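Local coordinates for Ice-binding protein isoform1a (Antarctomyces psychrotrophicus, PDB 7BWX) that binds ice, apparently through water molecules at the prism planes, as a right-handed beta-helical antifreeze protein, at residues W155-G158 and S159-L163. The protein carries 1 engineered substitution. Numbering follows the deposited sequence.
Sequences WIVG and SSATL
Val157 and Ala161 meet across a corner of the right-handed beta-helix, where strand 153-157 gives way to strand 161-163 within one turn of the solenoid. The apolar evidence is a single side-chain pair: Val157 CG1 lies 4.2 Å from Ala161 CB, both CB atoms being directed into the angle between the strands. Placing CG1 anti to the backbone N (chi1 178°) sends this methyl to the incoming strand. The same methyl approaches the backbone, with Val157 CG1 3.5 Å from Ser160 O and 3.9 Å from Ala161 N, so it packs against the peptide linking Ser160 and Ala161.

No hydrogen bond spans the corner. Although Val157 O and Ser159 N are 3.3 Å apart, their angle is too poor for one. The turn runs through Gly158, Ser159 and Ser160, and the side chains of both serines set off away from residues 155-158. Ser160 OG is instead hydrogen-bonded to Leu178 N of the next coil, and the Val157 backbone to Ile174 there, while Val157 also touches Leu134 and Ala175 on flanking coils.

The chemistry implies a division of labour: the buried Val157 and Ala161 methyls line the inner side of the bend, while these two hydrogen bonds tie it to the next coil.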
ATOM      1  N   TRP A 155      -2.675  -2.280   4.326  1.00 13.77           N
ATOM      2  CA  TRP A 155      -1.386  -2.820   4.785  1.00 13.58           C
ATOM      3  C   TRP A 155      -0.716  -1.742   5.656  1.00 14.00           C
ATOM      4  O   TRP A 155      -0.224  -0.752   5.104  1.00 14.42           O
ATOM      5  CB  TRP A 155      -0.502  -3.186   3.597  1.00 13.49           C
ATOM      6  CG  TRP A 155      -1.161  -4.169   2.694  1.00 15.91           C
ATOM      7  CD1 TRP A 155      -1.887  -3.924   1.554  1.00 17.45           C
ATOM      8  CD2 TRP A 155      -1.251  -5.576   2.937  1.00 16.52           C
ATOM      9  NE1 TRP A 155      -2.362  -5.103   1.044  1.00 18.91           N
ATOM     10  CE2 TRP A 155      -1.978  -6.134   1.863  1.00 17.11           C
ATOM     11  CE3 TRP A 155      -0.690  -6.417   3.902  1.00 17.98           C
ATOM     12  CZ2 TRP A 155      -2.240  -7.502   1.788  1.00 18.70           C
ATOM     13  CZ3 TRP A 155      -0.974  -7.759   3.845  1.00 18.28           C
ATOM     14  CH2 TRP A 155      -1.752  -8.285   2.805  1.00 19.59           C
ATOM     15  N   ILE A 156      -0.839  -1.861   6.965  1.00 14.84           N
ATOM     16  CA  ILE A 156      -0.306  -0.855   7.928  1.00 12.39           C
ATOM     17  C   ILE A 156       1.082  -1.330   8.310  1.00 13.03           C
ATOM     18  O   ILE A 156       1.223  -2.318   9.121  1.00 14.14           O
ATOM     19  CB  ILE A 156      -1.235  -0.663   9.135  1.00 12.76           C
ATOM     20  CG1 ILE A 156      -2.680  -0.418   8.726  1.00 12.65           C
ATOM     21  CG2 ILE A 156      -0.699   0.453  10.019  1.00 14.48           C
ATOM     22  CD1 ILE A 156      -2.890   0.780   7.853  1.00 14.52           C
ATOM     23  N   VAL A 157       2.079  -0.802   7.608  1.00 11.86           N
ATOM     24  CA  VAL A 157       3.465  -1.312   7.701  1.00 13.31           C
ATOM     25  C   VAL A 157       4.225  -0.468   8.740  1.00 13.57           C
ATOM     26  O   VAL A 157       4.475   0.758   8.479  1.00 12.90           O
ATOM     27  CB  VAL A 157       4.120  -1.298   6.326  1.00 12.61           C
ATOM     28  CG1 VAL A 157       5.560  -1.764   6.393  1.00 12.91           C
ATOM     29  CG2 VAL A 157       3.332  -2.147   5.313  1.00 14.72           C
ATOM     30  N   GLY A 158       4.620  -1.120   9.838  1.00 15.46           N
ATOM     31  CA  GLY A 158       5.173  -0.475  11.042  1.00 14.59           C
ATOM     32  C   GLY A 158       6.519   0.170  10.779  1.00 14.79           C
ATOM     33  O   GLY A 158       6.797   1.206  11.417  1.00 14.95           O
ATOM     34  N   SER A 159       7.320  -0.339   9.833  1.00 14.69           N
ATOM     35  CA  SER A 159       8.545   0.349   9.343  1.00 14.01           C
ATOM     36  C   SER A 159       8.480   0.521   7.811  1.00 14.83           C
ATOM     37  O   SER A 159       7.779   1.467   7.344  1.00 13.70           O
ATOM     38  CB  SER A 159       9.813  -0.294   9.808  1.00 14.74           C
ATOM     39  OG  SER A 159       9.887  -1.669   9.417  1.00 16.26           O
ATOM     40  N   SER A 160       9.117  -0.379   7.050  1.00 13.63           N
ATOM     41  CA  SER A 160       9.280  -0.212   5.597  1.00 13.67           C
ATOM     42  C   SER A 160       8.764  -1.439   4.855  1.00 13.40           C
ATOM     43  O   SER A 160       8.796  -2.565   5.409  1.00 13.59           O
ATOM     44  CB  SER A 160      10.709   0.088   5.258  1.00 15.31           C
ATOM     45  OG  SER A 160      11.106   1.335   5.825  1.00 16.52           O
ATOM     46  N   ALA A 161       8.259  -1.199   3.644  1.00 13.17           N
ATOM     47  CA  ALA A 161       7.737  -2.235   2.746  1.00 12.44           C
ATOM     48  C   ALA A 161       8.698  -2.385   1.574  1.00 13.55           C
ATOM     49  O   ALA A 161       9.111  -1.356   0.965  1.00 12.97           O
ATOM     50  CB  ALA A 161       6.342  -1.921   2.279  1.00 13.22           C
ATOM     51  N   THR A 162       8.965  -3.651   1.218  1.00 12.80           N
ATOM     52  CA  THR A 162       9.728  -4.020   0.016  1.00 13.96           C
ATOM     53  C   THR A 162       8.800  -4.892  -0.832  1.00 14.51           C
ATOM     54  O   THR A 162       8.468  -6.019  -0.361  1.00 13.90           O
ATOM     55  CB  THR A 162      11.033  -4.730   0.393  1.00 16.19           C
ATOM     56  OG1 THR A 162      11.744  -4.003   1.386  1.00 16.57           O
ATOM     57  CG2 THR A 162      11.900  -4.976  -0.824  1.00 18.86           C
ATOM     58  N   LEU A 163       8.391  -4.424  -2.011  1.00 13.91           N
ATOM     59  CA  LEU A 163       7.496  -5.224  -2.881  1.00 16.05           C
ATOM     60  C   LEU A 163       8.387  -5.916  -3.927  1.00 15.09           C
ATOM     61  O   LEU A 163       9.157  -5.244  -4.649  1.00 15.44           O
ATOM     62  CB  LEU A 163       6.404  -4.331  -3.468  1.00 15.54           C
ATOM     63  CG  LEU A 163       5.644  -3.473  -2.458  1.00 14.92           C
ATOM     64  CD1 LEU A 163       4.547  -2.709  -3.148  1.00 16.29           C
ATOM     65  CD2 LEU A 163       5.093  -4.340  -1.327  1.00 16.07           C
TER